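PDB 3H2G: esterase from Xanthomonas oryzae pv. oryzae, which hydrolyses ester bonds as a cell wall-degrading enzyme of a rice pathogen, contributing to virulence. Local coordinates for residues S173-G178 with A203-P208; G178-M183 with Y209-T214. All coordinates share one frame; numbering follows the deposited sequence.

Interaction 1: S173-G178 with A203-P208; sequences SGYSQG and APISGP
Y175 and I205 pair as neighbours on parallel strands 169-175 and 198-205, at the point where the first strand turns into helix 177-192 through G174-Y175-S176-Q177-G178, a GxSxG sequence with the geometry of the nucleophile elbow of alpha/beta hydrolases. The backbone ladder is short: I205 N gives its hydrogen to G174 O at 2.7 Å, and S176 N gives its own to I205 O at 2.9 Å, so the amide of the probable nucleophile is fixed by the next strand. S176 has positive phi (65°), the strained backbone expected of an elbow; its CB is directed away from 203-208, and OG is hydrogen-bonded to H377 NE2, consistent with a Ser-His-Asp triad completed by D336.

The side chain of I205 lies beside G174, Y175 and S173. Its CB sits against G174 O. I205 CG2, anti to the backbone N, reaches the edge of the Y175 ring, near the ring plane, 4.2 Å from Y175 CD1. The other branch runs back along the strand: I205 CG1 passes G174 O at 3.5 Å, and I205 CD1 ends 3.8 Å from S173 OG. Swung anti to its own backbone N (chi1 -169°), S173 OG donates to A203 O at 2.7 Å, approaching 32° out of the carbonyl plane.

Interaction 2: G178-M183 with Y209-T214; sequences GGHTAM and YALEQT
Behind the probable nucleophile elbow, the first turns of helix 177-192 pack against the residues that lead from strand 198-205 into helix 211-218, and the contact centres on a Met-aromatic pair, M183 with Y209. M183 leaves the helix extended, CG anti to the backbone N (chi1 -175°), and then bends at chi3 (-78°), which lays the methyl group over the tyrosine. M183 CE lies above one face, 3.7 Å from the centroid of the Y209 ring and only 18° off its normal, a CH-pi contact displaced toward the rim. The sulfur stands obliquely beside the same ring; M183 SD comes to 3.5 Å from Y209 CD1. The two side chains cross at about a right angle.

The edge of the same ring meets the helix backbone: G179 O lies in the ring plane, 3.6 Å from Y209 CE1. Beyond it, Y209 OH is hydrogen-bonded to the backbone N of G207, which ties the ring tip back to its own chain just after the strand. Farther along, H180 CE1 touches L211 CD2 at 4.1 Å, their side chains crossing nearly perpendicularly; the imidazole NE2 has a weak hydrogen bond to S141 OG. L319 lies against both H180 and M183. Together they make a buried, largely van der Waals interface where the helix of a beta-alpha-beta unit meets the chain leaving its second strand, in the alpha/beta-hydrolase fold.

Interactions 1 and 2 sit side by side in the protein interior, their centres about 7 Å apart, and share G178 and helix 177-192. Along the chain their segments alternate: 173-178 runs into 178-183, then, after the rest of the helix and the start of strand 198-205, 203-208 runs into 209-214. Interaction 1 thus joins the C-terminal ends of two neighbouring parallel strands of the central sheet, while interaction 2 joins the elements that directly follow them. The two also touch, with P204 CB 3.3 Å from Y209 OH. The probable nucleophile turn is therefore held to the same piece of chain twice, at the sheet and again along its helix.

Interaction 1: S173-G178 with A203-P208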
loop_
_atom_site.group_PDB
_atom_site.type_symbol
_atom_site.label_atom_id
_atom_site.label_comp_id
_atom_site.label_asym_id
_atom_site.label_seq_id
_atom_site.Cartn_x
_atom_site.Cartn_y
_atom_site.Cartn_z
ATOM N N SER A 173 -4.887 -6.550 3.714
ATOM C CA SER A 173 -3.822 -6.900 2.786
ATOM C C SER A 173 -3.450 -5.631 2.027
ATOM O O SER A 173 -4.131 -4.612 2.138
ATOM C CB SER A 173 -4.265 -7.997 1.814
ATOM O OG SER A 173 -3.147 -8.492 1.090
ATOM N N GLY A 174 -2.362 -5.695 1.273
ATOM C CA GLY A 174 -1.907 -4.545 0.515
ATOM C C GLY A 174 -0.583 -4.896 -0.129
ATOM O O GLY A 174 0.124 -5.787 0.346
ATOM N N TYR A 175 -0.243 -4.190 -1.202
ATOM C CA TYR A 175 0.985 -4.444 -1.943
ATOM C C TYR A 175 1.909 -3.228 -2.004
ATOM O O TYR A 175 1.456 -2.111 -2.257
ATOM C CB TYR A 175 0.618 -4.906 -3.363
ATOM C CG TYR A 175 1.673 -4.641 -4.417
ATOM C CD1 TYR A 175 2.883 -5.337 -4.417
ATOM C CD2 TYR A 175 1.471 -3.670 -5.397
ATOM C CE1 TYR A 175 3.868 -5.069 -5.367
ATOM C CE2 TYR A 175 2.450 -3.393 -6.348
ATOM C CZ TYR A 175 3.646 -4.095 -6.325
ATOM O OH TYR A 175 4.622 -3.811 -7.253
ATOM N N SER A 176 3.200 -3.468 -1.761
ATOM C CA SER A 176 4.243 -2.437 -1.796
ATOM C C SER A 176 4.026 -1.397 -0.695
ATOM O O SER A 176 4.071 -1.734 0.490
ATOM C CB SER A 176 4.263 -1.769 -3.177
ATOM O OG SER A 176 5.499 -1.106 -3.404
ATOM N N GLN A 177 3.817 -0.132 -1.058
ATOM C CA GLN A 177 3.553 0.864 -0.021
ATOM C C GLN A 177 2.323 0.344 0.713
ATOM O O GLN A 177 2.176 0.535 1.920
ATOM C CB GLN A 177 3.212 2.240 -0.606
ATOM C CG GLN A 177 2.762 3.224 0.487
ATOM C CD GLN A 177 2.094 4.488 -0.035
ATOM O OE1 GLN A 177 1.625 5.321 0.750
ATOM N NE2 GLN A 177 2.044 4.639 -1.348
ATOM N N GLY A 178 1.449 -0.321 -0.043
ATOM C CA GLY A 178 0.226 -0.874 0.516
ATOM C C GLY A 178 0.473 -1.944 1.559
ATOM O O GLY A 178 -0.389 -2.200 2.403
ATOM N N ALA A 203 -2.436 -9.957 5.588
ATOM C CA ALA A 203 -1.443 -10.458 4.641
ATOM C C ALA A 203 -0.735 -9.343 3.874
ATOM O O ALA A 203 -1.011 -9.116 2.692
ATOM C CB ALA A 203 -2.102 -11.438 3.655
ATOM N N PRO A 204 0.184 -8.624 4.540
ATOM C CA PRO A 204 0.923 -7.536 3.883
ATOM C C PRO A 204 1.792 -8.137 2.780
ATOM O O PRO A 204 2.398 -9.194 2.972
ATOM C CB PRO A 204 1.773 -6.955 5.014
ATOM C CG PRO A 204 0.987 -7.286 6.250
ATOM C CD PRO A 204 0.512 -8.689 5.975
ATOM N N ILE A 205 1.862 -7.462 1.638
ATOM C CA ILE A 205 2.647 -7.950 0.510
ATOM C C ILE A 205 3.784 -7.010 0.101
ATOM O O ILE A 205 3.562 -5.839 -0.191
ATOM C CB ILE A 205 1.738 -8.173 -0.723
ATOM C CG1 ILE A 205 0.631 -9.172 -0.380
ATOM C CG2 ILE A 205 2.566 -8.668 -1.909
ATOM C CD1 ILE A 205 -0.473 -9.241 -1.432
ATOM N N SER A 206 5.003 -7.539 0.087
ATOM C CA SER A 206 6.184 -6.780 -0.322
ATOM C C SER A 206 6.279 -5.368 0.258
ATOM O O SER A 206 6.628 -4.418 -0.450
ATOM C CB SER A 206 6.233 -6.711 -1.849
ATOM O OG SER A 206 6.142 -8.014 -2.408
ATOM N N GLY A 207 5.984 -5.235 1.548
ATOM C CA GLY A 207 6.047 -3.932 2.187
ATOM C C GLY A 207 7.362 -3.659 2.902
ATOM O O GLY A 207 8.009 -4.583 3.395
ATOM N N PRO A 208 7.789 -2.388 2.971
ATOM C CA PRO A 208 9.039 -2.012 3.637
ATOM C C PRO A 208 8.823 -1.795 5.137
ATOM O O PRO A 208 8.930 -0.675 5.624
ATOM C CB PRO A 208 9.426 -0.728 2.914
ATOM C CG PRO A 208 8.093 -0.092 2.680
ATOM C CD PRO A 208 7.239 -1.251 2.208
#

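Interaction 2: G178-M183 with Y209-T214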
loop_
_atom_site.group_PDB
_atom_site.type_symbol
_atom_site.label_atom_id
_atom_site.label_comp_id
_atom_site.label_asym_id
_atom_site.label_seq_id
_atom_site.Cartn_x
_atom_site.Cartn_y
_atom_site.Cartn_z
ATOM N N GLY A 178 1.449 -0.321 -0.043
ATOM C CA GLY A 178 0.226 -0.874 0.516
ATOM C C GLY A 178 0.473 -1.944 1.559
ATOM O O GLY A 178 -0.389 -2.200 2.403
ATOM N N GLY A 179 1.638 -2.583 1.495
ATOM C CA GLY A 179 1.971 -3.607 2.474
ATOM C C GLY A 179 2.288 -2.906 3.780
ATOM O O GLY A 179 1.997 -3.407 4.868
ATOM N N HIS A 180 2.901 -1.733 3.659
ATOM C CA HIS A 180 3.246 -0.904 4.807
ATOM C C HIS A 180 1.905 -0.427 5.383
ATOM O O HIS A 180 1.690 -0.447 6.593
ATOM C CB HIS A 180 4.098 0.284 4.335
ATOM C CG HIS A 180 4.499 1.232 5.425
ATOM N ND1 HIS A 180 5.642 1.068 6.180
ATOM C CD2 HIS A 180 3.911 2.365 5.877
ATOM C CE1 HIS A 180 5.740 2.060 7.048
ATOM N NE2 HIS A 180 4.702 2.860 6.885
ATOM N N THR A 181 0.999 -0.020 4.498
ATOM C CA THR A 181 -0.328 0.438 4.897
ATOM C C THR A 181 -1.103 -0.660 5.627
ATOM O O THR A 181 -1.687 -0.427 6.692
ATOM C CB THR A 181 -1.159 0.866 3.666
ATOM O OG1 THR A 181 -0.559 2.016 3.061
ATOM C CG2 THR A 181 -2.596 1.190 4.067
ATOM N N ALA A 182 -1.113 -1.854 5.044
ATOM C CA ALA A 182 -1.827 -2.979 5.637
ATOM C C ALA A 182 -1.336 -3.270 7.049
ATOM O O ALA A 182 -2.135 -3.419 7.978
ATOM C CB ALA A 182 -1.668 -4.223 4.761
ATOM N N MET A 183 -0.019 -3.341 7.214
ATOM C CA MET A 183 0.556 -3.628 8.525
ATOM C C MET A 183 0.314 -2.499 9.522
ATOM O O MET A 183 0.040 -2.750 10.701
ATOM C CB MET A 183 2.061 -3.899 8.407
ATOM C CG MET A 183 2.692 -4.331 9.732
ATOM S SD MET A 183 4.430 -4.809 9.607
ATOM C CE MET A 183 4.276 -6.461 8.922
ATOM N N TYR A 209 8.517 -2.875 5.859
ATOM C CA TYR A 209 8.257 -2.808 7.299
ATOM C C TYR A 209 9.444 -2.231 8.067
ATOM O O TYR A 209 9.267 -1.486 9.036
ATOM C CB TYR A 209 7.904 -4.203 7.827
ATOM C CG TYR A 209 7.047 -4.990 6.858
ATOM C CD1 TYR A 209 5.826 -4.486 6.409
ATOM C CD2 TYR A 209 7.498 -6.195 6.322
ATOM C CE1 TYR A 209 5.081 -5.155 5.442
ATOM C CE2 TYR A 209 6.762 -6.875 5.352
ATOM C CZ TYR A 209 5.559 -6.346 4.913
ATOM O OH TYR A 209 4.863 -6.978 3.910
ATOM N N ALA A 210 10.651 -2.597 7.648
ATOM C CA ALA A 210 11.866 -2.067 8.262
ATOM C C ALA A 210 12.211 -0.916 7.321
ATOM O O ALA A 210 13.189 -0.965 6.571
ATOM C CB ALA A 210 12.968 -3.123 8.264
ATOM N N LEU A 211 11.367 0.112 7.364
ATOM C CA LEU A 211 11.479 1.279 6.499
ATOM C C LEU A 211 12.833 1.966 6.485
ATOM O O LEU A 211 13.444 2.116 5.428
ATOM C CB LEU A 211 10.383 2.292 6.853
ATOM C CG LEU A 211 10.242 3.485 5.903
ATOM C CD1 LEU A 211 9.977 2.981 4.490
ATOM C CD2 LEU A 211 9.108 4.386 6.364
ATOM N N GLU A 212 13.302 2.393 7.654
ATOM C CA GLU A 212 14.593 3.069 7.737
ATOM C C GLU A 212 15.737 2.203 7.206
ATOM O O GLU A 212 16.550 2.662 6.399
ATOM C CB GLU A 212 14.884 3.475 9.186
ATOM C CG GLU A 212 16.297 4.005 9.401
ATOM C CD GLU A 212 16.636 4.178 10.870
ATOM O OE1 GLU A 212 16.019 3.486 11.706
ATOM O OE2 GLU A 212 17.528 4.992 11.187
ATOM N N GLN A 213 15.798 0.949 7.646
ATOM C CA GLN A 213 16.871 0.058 7.209
ATOM C C GLN A 213 16.796 -0.244 5.713
ATOM O O GLN A 213 17.822 -0.445 5.062
ATOM C CB GLN A 213 16.845 -1.249 8.006
ATOM C CG GLN A 213 18.111 -2.087 7.840
ATOM C CD GLN A 213 19.358 -1.348 8.307
ATOM O OE1 GLN A 213 19.424 -0.875 9.441
ATOM N NE2 GLN A 213 20.351 -1.249 7.432
ATOM N N THR A 214 15.582 -0.275 5.169
ATOM C CA THR A 214 15.395 -0.536 3.745
ATOM C C THR A 214 16.065 0.560 2.916
ATOM O O THR A 214 16.722 0.273 1.911
ATOM C CB THR A 214 13.889 -0.610 3.383
ATOM O OG1 THR A 214 13.332 -1.819 3.908
ATOM C CG2 THR A 214 13.690 -0.590 1.878
#